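Flavin-dependent thymidylate synthase (Thermus thermophilus, PDB 6J61) probably catalyses the reductive methylation of dUMP to dTMP as a homotetramer, with methylenetetrahydrofolate as methyl donor and NADPH and bound FAD supplying the reducing power. Local coordinates at residues G22-I27 with E206-A211; I74-Q79 with W191-Y196; Q79-R84 with T166-K171. All blocks are in the same frame, centred on the assembly; numbering follows the deposited sequence.

Interaction 1: G22-I27 with E206-A211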
loop_
_atom_site.group_PDB
_atom_site.type_symbol
_atom_site.label_atom_id
_atom_site.label_comp_id
_atom_site.label_asym_id
_atom_site.label_seq_id
_atom_site.Cartn_x
_atom_site.Cartn_y
_atom_site.Cartn_z
ATOM N N GLY A 22 -0.397 -20.783 -5.552
ATOM C CA GLY A 22 -0.635 -21.421 -4.272
ATOM C C GLY A 22 -2.085 -21.718 -3.974
ATOM O O GLY A 22 -2.991 -21.147 -4.589
ATOM N N ASP A 23 -2.298 -22.637 -3.033
ATOM C CA ASP A 23 -3.637 -23.029 -2.583
ATOM C C ASP A 23 -3.562 -23.173 -1.065
ATOM O O ASP A 23 -2.630 -22.636 -0.452
ATOM C CB ASP A 23 -4.089 -24.352 -3.232
ATOM C CG ASP A 23 -3.107 -25.514 -3.000
ATOM O OD1 ASP A 23 -2.285 -25.467 -2.053
ATOM O OD2 ASP A 23 -3.179 -26.500 -3.771
ATOM N N ASP A 24 -4.510 -23.896 -0.464
ATOM C CA ASP A 24 -4.525 -24.077 0.998
ATOM C C ASP A 24 -3.165 -24.477 1.566
ATOM O O ASP A 24 -2.804 -24.068 2.671
ATOM C CB ASP A 24 -5.560 -25.132 1.430
ATOM C CG ASP A 24 -6.996 -24.693 1.183
ATOM O OD1 ASP A 24 -7.312 -23.522 1.462
ATOM O OD2 ASP A 24 -7.819 -25.521 0.721
ATOM N N ARG A 25 -2.413 -25.277 0.811
ATOM C CA ARG A 25 -1.097 -25.735 1.258
ATOM C C ARG A 25 -0.096 -24.598 1.388
ATOM O O ARG A 25 0.803 -24.643 2.241
ATOM C CB ARG A 25 -0.549 -26.783 0.290
ATOM C CG ARG A 25 -1.391 -28.047 0.217
ATOM C CD ARG A 25 -0.905 -28.968 -0.880
ATOM N NE ARG A 25 -0.566 -28.214 -2.081
ATOM C CZ ARG A 25 -0.372 -28.753 -3.277
ATOM N NH1 ARG A 25 -0.488 -30.062 -3.446
ATOM N NH2 ARG A 25 -0.056 -27.975 -4.302
ATOM N N ALA A 26 -0.254 -23.579 0.546
ATOM C CA ALA A 26 0.650 -22.437 0.558
ATOM C C ALA A 26 0.508 -21.600 1.840
ATOM O O ALA A 26 1.492 -21.088 2.379
ATOM C CB ALA A 26 0.399 -21.583 -0.672
ATOM N N ILE A 27 -0.723 -21.465 2.327
ATOM C CA ILE A 27 -0.971 -20.699 3.540
ATOM C C ILE A 27 -0.234 -21.362 4.698
ATOM O O ILE A 27 0.553 -20.726 5.417
ATOM C CB ILE A 27 -2.461 -20.671 3.864
ATOM C CG1 ILE A 27 -3.250 -20.299 2.621
ATOM C CG2 ILE A 27 -2.728 -19.676 4.954
ATOM C CD1 ILE A 27 -4.734 -20.488 2.775
ATOM N N GLU A 206 -13.828 -23.140 -4.705
ATOM C CA GLU A 206 -13.314 -24.374 -5.297
ATOM C C GLU A 206 -11.790 -24.486 -5.218
ATOM O O GLU A 206 -11.265 -25.568 -4.982
ATOM C CB GLU A 206 -13.747 -24.494 -6.763
ATOM C CG GLU A 206 -14.986 -25.377 -6.997
ATOM C CD GLU A 206 -14.692 -26.882 -6.897
ATOM O OE1 GLU A 206 -13.927 -27.406 -7.739
ATOM O OE2 GLU A 206 -15.230 -27.542 -5.981
ATOM N N ARG A 207 -11.088 -23.366 -5.390
ATOM C CA ARG A 207 -9.621 -23.356 -5.379
ATOM C C ARG A 207 -8.930 -23.413 -4.008
ATOM O O ARG A 207 -7.894 -24.052 -3.878
ATOM C CB ARG A 207 -9.113 -22.143 -6.152
ATOM C CG ARG A 207 -9.937 -21.799 -7.377
ATOM C CD ARG A 207 -9.932 -22.881 -8.430
ATOM N NE ARG A 207 -8.593 -23.092 -8.959
ATOM C CZ ARG A 207 -8.341 -23.603 -10.161
ATOM N NH1 ARG A 207 -9.342 -23.955 -10.961
ATOM N NH2 ARG A 207 -7.089 -23.760 -10.566
ATOM N N VAL A 208 -9.461 -22.718 -3.003
ATOM C CA VAL A 208 -8.875 -22.777 -1.663
ATOM C C VAL A 208 -9.973 -23.107 -0.650
ATOM O O VAL A 208 -10.249 -22.333 0.270
ATOM C CB VAL A 208 -8.159 -21.458 -1.262
ATOM C CG1 VAL A 208 -6.811 -21.403 -1.925
ATOM C CG2 VAL A 208 -8.996 -20.232 -1.658
ATOM N N PRO A 209 -10.606 -24.287 -0.803
ATOM C CA PRO A 209 -11.688 -24.743 0.081
ATOM C C PRO A 209 -11.459 -24.663 1.597
ATOM O O PRO A 209 -12.383 -24.337 2.341
ATOM C CB PRO A 209 -11.966 -26.169 -0.417
ATOM C CG PRO A 209 -10.661 -26.593 -1.037
ATOM C CD PRO A 209 -10.243 -25.347 -1.767
ATOM N N LEU A 210 -10.255 -24.954 2.072
ATOM C CA LEU A 210 -10.047 -24.857 3.514
ATOM C C LEU A 210 -10.103 -23.392 3.943
ATOM O O LEU A 210 -10.884 -23.018 4.821
ATOM C CB LEU A 210 -8.710 -25.483 3.934
ATOM C CG LEU A 210 -8.562 -26.995 3.728
ATOM C CD1 LEU A 210 -7.296 -27.476 4.423
ATOM C CD2 LEU A 210 -9.785 -27.726 4.280
ATOM N N ALA A 211 -9.283 -22.559 3.309
ATOM C CA ALA A 211 -9.256 -21.143 3.633
ATOM C C ALA A 211 -10.669 -20.579 3.524
ATOM O O ALA A 211 -11.116 -19.803 4.378
ATOM C CB ALA A 211 -8.330 -20.408 2.690
#
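The first turn of helix 24-32 lies against the break between helices 191-207 and 209-220, where the CA atoms of Asp24 and Val208 come within 5.3 Å. Val208 leaves the helical conformation and takes the N-cap position of the next helix, so the N-H groups of Leu210 and Ala211 in its opening turn meet the carboxylate of Asp24, a residue remote in sequence. With CG anti to its carbonyl carbon (chi1 -67°), Asp24 uses both oxygens: OD2 accepts from Leu210 N at 2.8 Å, and OD1 accepts from Ala211 N at 2.9 Å in a nearly straight bond (171°). Both donors stand above the carboxylate plane, and the helix end would probably stabilise the negative charge. Leu210 crosses Asp24 at about a right angle, its CB 3.3 Å from OD2 of Asp24. On the flanks, Val208 CG1 rests 3.6 Å from Asp23 CA, and Ile27 CD1 lies 3.6 Å from Ala211 CB, an apolar contact. Asp23 caps its own helix, OD1 accepting from Arg25 N. Leu174 of helix 174-184 packs on Ile27, Val208 and Ala211, while Ile49 of helix 42-54 touches Asp24 and Leu210.

Interaction 2: I74-Q79 with W191-Y196. With PO4 (phosphate ion), chain L.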
loop_
_atom_site.group_PDB
_atom_site.type_symbol
_atom_site.label_atom_id
_atom_site.label_comp_id
_atom_site.label_asym_id
_atom_site.label_seq_id
_atom_site.Cartn_x
_atom_site.Cartn_y
_atom_site.Cartn_z
ATOM N N ILE A 74 -18.492 0.262 -16.657
ATOM C CA ILE A 74 -17.600 1.215 -16.038
ATOM C C ILE A 74 -18.018 1.559 -14.613
ATOM O O ILE A 74 -17.168 1.585 -13.717
ATOM C CB ILE A 74 -17.489 2.494 -16.906
ATOM C CG1 ILE A 74 -16.691 2.174 -18.165
ATOM C CG2 ILE A 74 -16.791 3.605 -16.159
ATOM C CD1 ILE A 74 -16.644 3.317 -19.171
ATOM N N PHE A 75 -19.308 1.801 -14.377
ATOM C CA PHE A 75 -19.730 2.157 -13.022
ATOM C C PHE A 75 -19.458 1.038 -12.006
ATOM O O PHE A 75 -19.333 1.288 -10.810
ATOM C CB PHE A 75 -21.210 2.601 -12.979
ATOM C CG PHE A 75 -22.200 1.477 -13.061
ATOM C CD1 PHE A 75 -22.433 0.817 -14.262
ATOM C CD2 PHE A 75 -22.907 1.085 -11.930
ATOM C CE1 PHE A 75 -23.357 -0.215 -14.337
ATOM C CE2 PHE A 75 -23.833 0.054 -11.994
ATOM C CZ PHE A 75 -24.062 -0.601 -13.200
ATOM N N VAL A 76 -19.357 -0.196 -12.477
ATOM C CA VAL A 76 -19.036 -1.277 -11.565
ATOM C C VAL A 76 -17.513 -1.271 -11.385
ATOM O O VAL A 76 -17.000 -1.496 -10.280
ATOM C CB VAL A 76 -19.503 -2.632 -12.117
ATOM C CG1 VAL A 76 -18.889 -3.773 -11.322
ATOM C CG2 VAL A 76 -21.008 -2.713 -12.025
ATOM N N ALA A 77 -16.801 -0.981 -12.469
ATOM C CA ALA A 77 -15.344 -0.937 -12.444
ATOM C C ALA A 77 -14.812 0.086 -11.450
ATOM O O ALA A 77 -13.814 -0.163 -10.777
ATOM C CB ALA A 77 -14.807 -0.635 -13.829
ATOM N N ARG A 78 -15.478 1.233 -11.358
ATOM C CA ARG A 78 -15.059 2.290 -10.452
ATOM C C ARG A 78 -15.157 1.931 -8.968
ATOM O O ARG A 78 -14.331 2.383 -8.164
ATOM C CB ARG A 78 -15.845 3.575 -10.745
ATOM C CG ARG A 78 -15.326 4.294 -11.978
ATOM C CD ARG A 78 -16.219 5.431 -12.424
ATOM N NE ARG A 78 -16.240 6.559 -11.497
ATOM C CZ ARG A 78 -17.321 6.966 -10.835
ATOM N NH1 ARG A 78 -18.477 6.332 -10.989
ATOM N NH2 ARG A 78 -17.249 8.019 -10.032
ATOM N N GLN A 79 -16.157 1.129 -8.601
ATOM C CA GLN A 79 -16.318 0.715 -7.211
ATOM C C GLN A 79 -15.280 -0.354 -6.952
ATOM O O GLN A 79 -14.696 -0.451 -5.877
ATOM C CB GLN A 79 -17.705 0.125 -6.987
ATOM C CG GLN A 79 -18.795 0.955 -7.610
ATOM C CD GLN A 79 -20.166 0.497 -7.197
ATOM O OE1 GLN A 79 -20.464 -0.695 -7.230
ATOM N NE2 GLN A 79 -21.020 1.443 -6.812
ATOM N N TRP A 191 -25.999 -4.043 -6.194
ATOM C CA TRP A 191 -26.311 -5.343 -6.783
ATOM C C TRP A 191 -25.359 -5.799 -7.896
ATOM O O TRP A 191 -24.887 -6.940 -7.880
ATOM C CB TRP A 191 -27.750 -5.352 -7.329
ATOM C CG TRP A 191 -28.208 -6.709 -7.805
ATOM C CD1 TRP A 191 -28.761 -7.702 -7.042
ATOM C CD2 TRP A 191 -28.099 -7.247 -9.134
ATOM N NE1 TRP A 191 -28.996 -8.823 -7.810
ATOM C CE2 TRP A 191 -28.600 -8.570 -9.096
ATOM C CE3 TRP A 191 -27.626 -6.742 -10.348
ATOM C CZ2 TRP A 191 -28.643 -9.392 -10.229
ATOM C CZ3 TRP A 191 -27.669 -7.565 -11.479
ATOM C CH2 TRP A 191 -28.175 -8.875 -11.407
ATOM N N GLU A 192 -25.085 -4.929 -8.864
ATOM C CA GLU A 192 -24.210 -5.313 -9.969
ATOM C C GLU A 192 -22.887 -5.895 -9.490
ATOM O O GLU A 192 -22.514 -7.012 -9.860
ATOM C CB GLU A 192 -23.921 -4.121 -10.896
ATOM C CG GLU A 192 -25.060 -3.698 -11.823
ATOM C CD GLU A 192 -26.325 -3.348 -11.070
ATOM O OE1 GLU A 192 -26.239 -2.780 -9.959
ATOM O OE2 GLU A 192 -27.411 -3.637 -11.596
ATOM N N ILE A 193 -22.179 -5.143 -8.658
ATOM C CA ILE A 193 -20.899 -5.617 -8.193
ATOM C C ILE A 193 -21.046 -6.816 -7.250
ATOM O O ILE A 193 -20.149 -7.666 -7.178
ATOM C CB ILE A 193 -20.073 -4.469 -7.555
ATOM C CG1 ILE A 193 -18.622 -4.926 -7.388
ATOM C CG2 ILE A 193 -20.676 -4.042 -6.231
ATOM C CD1 ILE A 193 -17.629 -3.811 -7.214
ATOM N N ARG A 194 -22.176 -6.919 -6.555
ATOM C CA ARG A 194 -22.361 -8.072 -5.677
ATOM C C ARG A 194 -22.270 -9.342 -6.518
ATOM O O ARG A 194 -21.604 -10.302 -6.135
ATOM C CB ARG A 194 -23.722 -8.043 -4.974
ATOM C CG ARG A 194 -23.906 -6.898 -4.014
ATOM C CD ARG A 194 -24.536 -7.386 -2.717
ATOM N NE ARG A 194 -25.835 -8.006 -2.920
ATOM C CZ ARG A 194 -26.926 -7.333 -3.258
ATOM N NH1 ARG A 194 -26.866 -6.022 -3.429
ATOM N NH2 ARG A 194 -28.078 -7.970 -3.417
ATOM N N GLN A 195 -22.940 -9.328 -7.671
ATOM C CA GLN A 195 -22.958 -10.475 -8.570
ATOM C C GLN A 195 -21.548 -10.832 -9.000
ATOM O O GLN A 195 -21.212 -12.005 -9.100
ATOM C CB GLN A 195 -23.838 -10.193 -9.802
ATOM C CG GLN A 195 -25.263 -9.736 -9.473
ATOM C CD GLN A 195 -25.832 -10.413 -8.223
ATOM O OE1 GLN A 195 -25.910 -11.640 -8.143
ATOM N NE2 GLN A 195 -26.221 -9.605 -7.234
ATOM N N TYR A 196 -20.716 -9.829 -9.247
ATOM C CA TYR A 196 -19.337 -10.101 -9.637
ATOM C C TYR A 196 -18.589 -10.729 -8.468
ATOM O O TYR A 196 -17.764 -11.615 -8.650
ATOM C CB TYR A 196 -18.630 -8.813 -10.085
ATOM C CG TYR A 196 -18.875 -8.473 -11.531
ATOM C CD1 TYR A 196 -18.107 -9.060 -12.546
ATOM C CD2 TYR A 196 -19.899 -7.593 -11.898
ATOM C CE1 TYR A 196 -18.357 -8.779 -13.895
ATOM C CE2 TYR A 196 -20.152 -7.303 -13.234
ATOM C CZ TYR A 196 -19.383 -7.903 -14.225
ATOM O OH TYR A 196 -19.666 -7.653 -15.544
HETATM P P PO4 L . -20.221 5.155 -6.595
HETATM O O1 PO4 L . -20.541 4.102 -7.594
HETATM O O2 PO4 L . -20.739 6.461 -7.076
HETATM O O3 PO4 L . -18.750 5.241 -6.424
HETATM O O4 PO4 L . -20.848 4.814 -5.293
#
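Val76 and Ile193 both carry a gamma carbon anti to the backbone N, CG1 of Val76 at chi1 167° and CG1 of Ile193 at chi1 -166°, and this sets their branches between the two helices. CG1 of Val76 then lies 4.0 Å from Ile193 CB, the two side chains crossing obliquely. The other branch of the valine, CG2, stands beside its own backbone N and presses on Glu192 CB at 3.4 Å, while CG1 also reaches CD2 of Tyr196 at 4.0 Å. Val76 thus fits among three residues of the facing helix. Phe75 holds its ring in the crowded position between backbone N and carbonyl carbon, which swings CZ to within 3.5 Å of Glu192 CG. The glutamate chain is bent at chi2 and crosses the phenyl group at about a right angle, so its aliphatic part makes the contact; the charge itself is paired with Arg109. The segments 74-79 and 191-196 of helices 74-80 and 191-207 cross at -71°, their axes 9.6 Å apart at closest approach, a steep buried helix-helix contact in the ThyX domain. Tyr196 extends it to the sheet, since its hydroxyl bonds to Lys71 O and its ring touches strand 65-73. At the other end Gln79, extended beyond CG, turns its amide two ways: OE1 lies 3.5 Å from Ile193 CG2, whereas NE2 donates to O1 of a phosphate ion at 2.8 Å. That ion, probably from the crystallisation liquor, is also held by Ser92, Gly93 and Arg157 of the third subunit, all predicted to bind dUMP, as is Gln79, consistent with the ion occupying part of the nucleotide site between subunits. Nearer the backbone, CB of Gln79 rests 3.9 Å from Ile193 CD1.

Interaction 3: Q79-R84 with T166-K171. With FAD (flavin-adenine dinucleotide), chain N; PO4 (phosphate ion), chain L.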
loop_
_atom_site.group_PDB
_atom_site.type_symbol
_atom_site.label_atom_id
_atom_site.label_comp_id
_atom_site.label_asym_id
_atom_site.label_seq_id
_atom_site.Cartn_x
_atom_site.Cartn_y
_atom_site.Cartn_z
ATOM N N GLN A 79 -16.157 1.129 -8.601
ATOM C CA GLN A 79 -16.318 0.715 -7.211
ATOM C C GLN A 79 -15.280 -0.354 -6.952
ATOM O O GLN A 79 -14.696 -0.451 -5.877
ATOM C CB GLN A 79 -17.705 0.125 -6.987
ATOM C CG GLN A 79 -18.795 0.955 -7.610
ATOM C CD GLN A 79 -20.166 0.497 -7.197
ATOM O OE1 GLN A 79 -20.464 -0.695 -7.230
ATOM N NE2 GLN A 79 -21.020 1.443 -6.812
ATOM N N TRP A 80 -15.057 -1.163 -7.967
ATOM C CA TRP A 80 -14.091 -2.218 -7.861
ATOM C C TRP A 80 -12.695 -1.629 -7.660
ATOM O O TRP A 80 -11.902 -2.147 -6.866
ATOM C CB TRP A 80 -14.118 -3.060 -9.134
ATOM C CG TRP A 80 -13.558 -4.438 -8.980
ATOM C CD1 TRP A 80 -12.395 -4.798 -8.350
ATOM C CD2 TRP A 80 -14.117 -5.640 -9.508
ATOM N NE1 TRP A 80 -12.198 -6.158 -8.457
ATOM C CE2 TRP A 80 -13.241 -6.698 -9.164
ATOM C CE3 TRP A 80 -15.268 -5.929 -10.243
ATOM C CZ2 TRP A 80 -13.488 -8.020 -9.532
ATOM C CZ3 TRP A 80 -15.508 -7.246 -10.612
ATOM C CH2 TRP A 80 -14.625 -8.274 -10.257
ATOM N N PHE A 81 -12.394 -0.545 -8.369
ATOM C CA PHE A 81 -11.069 0.058 -8.283
ATOM C C PHE A 81 -10.798 0.840 -7.003
ATOM O O PHE A 81 -9.666 1.256 -6.764
ATOM C CB PHE A 81 -10.793 0.933 -9.518
ATOM C CG PHE A 81 -10.766 0.167 -10.817
ATOM C CD1 PHE A 81 -10.937 -1.219 -10.839
ATOM C CD2 PHE A 81 -10.601 0.834 -12.028
ATOM C CE1 PHE A 81 -10.948 -1.928 -12.053
ATOM C CE2 PHE A 81 -10.610 0.133 -13.244
ATOM C CZ PHE A 81 -10.784 -1.247 -13.252
ATOM N N ARG A 82 -11.830 1.028 -6.184
ATOM C CA ARG A 82 -11.682 1.731 -4.910
ATOM C C ARG A 82 -10.750 0.932 -4.010
ATOM O O ARG A 82 -10.245 1.448 -3.018
ATOM C CB ARG A 82 -13.037 1.888 -4.208
ATOM C CG ARG A 82 -13.968 2.913 -4.835
ATOM C CD ARG A 82 -13.416 4.324 -4.695
ATOM N NE ARG A 82 -14.133 5.295 -5.525
ATOM C CZ ARG A 82 -15.441 5.511 -5.462
ATOM N NH1 ARG A 82 -16.188 4.826 -4.603
ATOM N NH2 ARG A 82 -16.001 6.406 -6.264
ATOM N N HIS A 83 -10.557 -0.335 -4.361
ATOM C CA HIS A 83 -9.693 -1.251 -3.629
ATOM C C HIS A 83 -8.291 -1.094 -4.191
ATOM O O HIS A 83 -7.972 -1.569 -5.288
ATOM C CB HIS A 83 -10.194 -2.687 -3.796
ATOM C CG HIS A 83 -11.568 -2.904 -3.244
ATOM N ND1 HIS A 83 -11.794 -3.413 -1.984
ATOM C CD2 HIS A 83 -12.791 -2.628 -3.760
ATOM C CE1 HIS A 83 -13.093 -3.440 -1.747
ATOM N NE2 HIS A 83 -13.720 -2.969 -2.808
ATOM N N ARG A 84 -7.459 -0.424 -3.405
ATOM C CA ARG A 84 -6.097 -0.094 -3.769
ATOM C C ARG A 84 -5.052 -1.182 -3.625
ATOM O O ARG A 84 -3.975 -1.072 -4.209
ATOM C CB ARG A 84 -5.663 1.128 -2.954
ATOM C CG ARG A 84 -6.485 2.379 -3.228
ATOM C CD ARG A 84 -6.361 3.384 -2.090
ATOM N NE ARG A 84 -6.914 2.846 -0.846
ATOM C CZ ARG A 84 -7.012 3.519 0.298
ATOM N NH1 ARG A 84 -6.594 4.774 0.369
ATOM N NH2 ARG A 84 -7.521 2.927 1.374
ATOM N N THR A 166 -16.239 -2.636 -19.983
ATOM C CA THR A 166 -14.795 -2.441 -20.024
ATOM C C THR A 166 -14.127 -3.704 -19.495
ATOM O O THR A 166 -14.740 -4.467 -18.754
ATOM C CB THR A 166 -14.367 -1.223 -19.170
ATOM O OG1 THR A 166 -12.939 -1.101 -19.187
ATOM C CG2 THR A 166 -14.842 -1.382 -17.731
ATOM N N GLU A 167 -12.881 -3.944 -19.886
ATOM C CA GLU A 167 -12.189 -5.142 -19.425
ATOM C C GLU A 167 -10.898 -4.802 -18.732
ATOM O O GLU A 167 -10.282 -3.775 -19.021
ATOM C CB GLU A 167 -11.840 -6.073 -20.579
ATOM C CG GLU A 167 -12.975 -6.459 -21.470
ATOM C CD GLU A 167 -12.540 -7.470 -22.511
ATOM O OE1 GLU A 167 -13.289 -7.651 -23.488
ATOM O OE2 GLU A 167 -11.456 -8.085 -22.354
ATOM N N PHE A 168 -10.480 -5.697 -17.840
ATOM C CA PHE A 168 -9.240 -5.531 -17.108
ATOM C C PHE A 168 -8.756 -6.811 -16.433
ATOM O O PHE A 168 -9.489 -7.791 -16.305
ATOM C CB PHE A 168 -9.392 -4.436 -16.048
ATOM C CG PHE A 168 -10.509 -4.684 -15.058
ATOM C CD1 PHE A 168 -11.795 -4.216 -15.311
ATOM C CD2 PHE A 168 -10.255 -5.333 -13.847
ATOM C CE1 PHE A 168 -12.822 -4.376 -14.368
ATOM C CE2 PHE A 168 -11.272 -5.501 -12.897
ATOM C CZ PHE A 168 -12.562 -5.017 -13.158
ATOM N N TYR A 169 -7.496 -6.782 -16.022
ATOM C CA TYR A 169 -6.874 -7.884 -15.306
ATOM C C TYR A 169 -6.827 -7.435 -13.852
ATOM O O TYR A 169 -6.377 -6.330 -13.557
ATOM C CB TYR A 169 -5.452 -8.125 -15.823
ATOM C CG TYR A 169 -5.364 -9.201 -16.878
ATOM C CD1 TYR A 169 -6.323 -9.290 -17.889
ATOM C CD2 TYR A 169 -4.322 -10.136 -16.863
ATOM C CE1 TYR A 169 -6.252 -10.284 -18.856
ATOM C CE2 TYR A 169 -4.237 -11.137 -17.832
ATOM C CZ TYR A 169 -5.207 -11.206 -18.826
ATOM O OH TYR A 169 -5.142 -12.189 -19.799
ATOM N N TRP A 170 -7.300 -8.282 -12.950
ATOM C CA TRP A 170 -7.311 -7.965 -11.533
ATOM C C TRP A 170 -6.443 -8.997 -10.815
ATOM O O TRP A 170 -6.724 -10.197 -10.840
ATOM C CB TRP A 170 -8.763 -7.986 -11.029
ATOM C CG TRP A 170 -8.968 -7.621 -9.580
ATOM C CD1 TRP A 170 -9.158 -8.480 -8.527
ATOM C CD2 TRP A 170 -8.989 -6.304 -9.026
ATOM N NE1 TRP A 170 -9.294 -7.773 -7.352
ATOM C CE2 TRP A 170 -9.193 -6.437 -7.630
ATOM C CE3 TRP A 170 -8.855 -5.020 -9.572
ATOM C CZ2 TRP A 170 -9.263 -5.336 -6.777
ATOM C CZ3 TRP A 170 -8.927 -3.916 -8.715
ATOM C CH2 TRP A 170 -9.128 -4.084 -7.334
ATOM N N LYS A 171 -5.363 -8.517 -10.203
ATOM C CA LYS A 171 -4.425 -9.370 -9.463
ATOM C C LYS A 171 -4.482 -9.021 -7.977
ATOM O O LYS A 171 -4.190 -7.886 -7.587
ATOM C CB LYS A 171 -2.999 -9.158 -9.975
ATOM C CG LYS A 171 -2.019 -10.208 -9.482
ATOM C CD LYS A 171 -1.308 -9.820 -8.190
ATOM C CE LYS A 171 -0.184 -8.855 -8.446
ATOM N NZ LYS A 171 0.391 -8.294 -7.194
HETATM P PA FAD N . -8.486 -1.520 -0.134
HETATM O O1A FAD N . -8.466 -0.357 -1.054
HETATM O O2A FAD N . -8.112 -2.862 -0.957
HETATM O O5B FAD N . -7.392 -1.277 1.016
HETATM C C5B FAD N . -7.516 -2.287 2.020
HETATM C C4B FAD N . -6.767 -1.788 3.249
HETATM O O4B FAD N . -5.375 -1.597 2.909
HETATM C C3B FAD N . -7.290 -0.432 3.692
HETATM O O3B FAD N . -8.395 -0.516 4.592
HETATM C C2B FAD N . -6.069 0.234 4.310
HETATM O O2B FAD N . -5.969 -0.108 5.698
HETATM C C1B FAD N . -4.892 -0.319 3.463
HETATM N N9A FAD N . -4.460 0.601 2.366
HETATM C C8A FAD N . -4.362 0.285 1.031
HETATM N N7A FAD N . -3.950 1.312 0.339
HETATM C C5A FAD N . -3.749 2.359 1.164
HETATM C C6A FAD N . -3.312 3.709 0.995
HETATM N N6A FAD N . -2.986 4.188 -0.260
HETATM N N1A FAD N . -3.223 4.509 2.082
HETATM C C2A FAD N . -3.536 4.061 3.308
HETATM N N3A FAD N . -3.952 2.801 3.515
HETATM C C4A FAD N . -4.073 1.927 2.488
HETATM N N1 FAD N . -16.215 5.802 -1.158
HETATM C C2 FAD N . -16.381 7.062 -1.591
HETATM O O2 FAD N . -15.473 7.584 -2.214
HETATM N N3 FAD N . -17.508 7.782 -1.367
HETATM C C4 FAD N . -18.581 7.264 -0.667
HETATM O O4 FAD N . -19.588 7.928 -0.474
HETATM C C4X FAD N . -18.458 5.860 -0.152
HETATM N N5 FAD N . -19.420 5.253 0.542
HETATM C C5X FAD N . -19.285 3.977 1.004
HETATM C C6 FAD N . -20.351 3.368 1.754
HETATM C C7 FAD N . -20.224 2.067 2.234
HETATM C C7M FAD N . -21.375 1.467 3.021
HETATM C C8 FAD N . -19.026 1.311 1.985
HETATM C C8M FAD N . -18.872 -0.104 2.500
HETATM C C9 FAD N . -17.967 1.879 1.254
HETATM C C9A FAD N . -18.065 3.219 0.747
HETATM N N10 FAD N . -17.002 3.834 0.002
HETATM C C10 FAD N . -17.171 5.146 -0.455
HETATM C "C1'" FAD N . -15.733 3.126 -0.304
HETATM C "C2'" FAD N . -14.742 3.072 0.888
HETATM O "O2'" FAD N . -14.474 4.384 1.390
HETATM C "C3'" FAD N . -13.421 2.396 0.444
HETATM O "O3'" FAD N . -12.752 3.220 -0.528
HETATM C "C4'" FAD N . -13.687 0.981 -0.164
HETATM O "O4'" FAD N . -14.673 0.272 0.611
HETATM C "C5'" FAD N . -12.395 0.166 -0.189
HETATM O "O5'" FAD N . -12.141 -0.300 1.135
HETATM P P FAD N . -10.550 -0.426 1.364
HETATM O O1P FAD N . -9.867 0.841 0.972
HETATM O O2P FAD N . -10.317 -0.723 2.919
HETATM O O3P FAD N . -10.002 -1.717 0.481
HETATM P P PO4 L . -20.221 5.155 -6.595
HETATM O O1 PO4 L . -20.541 4.102 -7.594
HETATM O O2 PO4 L . -20.739 6.461 -7.076
HETATM O O3 PO4 L . -18.750 5.241 -6.424
HETATM O O4 PO4 L . -20.848 4.814 -5.293
#
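Four aromatic side chains form a cluster, three pairs of them edge-to-face. Trp80 points the NE1 edge of its indole at the face of Trp170, where NE1 of Trp80 lies 3.1 Å from CE2 of Trp170 and stands over the centre of the ring system, the planes 68° apart. One face of Trp80 receives the edge of Phe168, whose CZ sits 4.0 Å from CD2 of Trp80. Phe168 offers its own face to Phe81: the two rings reach tip to tip, planes at 81°, with CE1 of Phe81 3.7 Å from CZ of Phe168. Trp170 also slides past Phe81 and brings CH2 to 3.4 Å from His83 O. An alanine at Trp170 would remove the face under Trp80 and the contact with His83, and would probably loosen the turn leading to the FAD-binding residues. Just past that type I turn, Trp80 to His83, Arg84 N donates to FAD O1A at 2.6 Å, and the Arg84 guanidinium lies flat over the adenine. Arg82 NH2 binds O3 of the phosphate ion at 3.0 Å. The aromatic cluster between strand 165-173 and segment 79-84 thus backs the start of the ThyX motif, which lines the flavin and probable dUMP sites.

Overall arrangement
The three contacts are nested along the chain: interaction 3 falls within the loop closed by interaction 2, which itself lies inside the loop closed by interaction 1. Interactions 2 and 3 are neighbours, with centres 10 Å apart; they share Gln79 and helix 74-80, and Trp80 packs against Tyr196 and Ile193. Interaction 1 is remote, its centre 26 Å from that of interaction 2 and 23 Å from that of interaction 3, yet helix 191-207 takes part in both interactions 1 and 2. One helix therefore spans from its junction with helix 209-220 to the phosphate-binding corner, where helix, antiparallel sheet and third subunit combine at what is probably part of an active site shared between subunits.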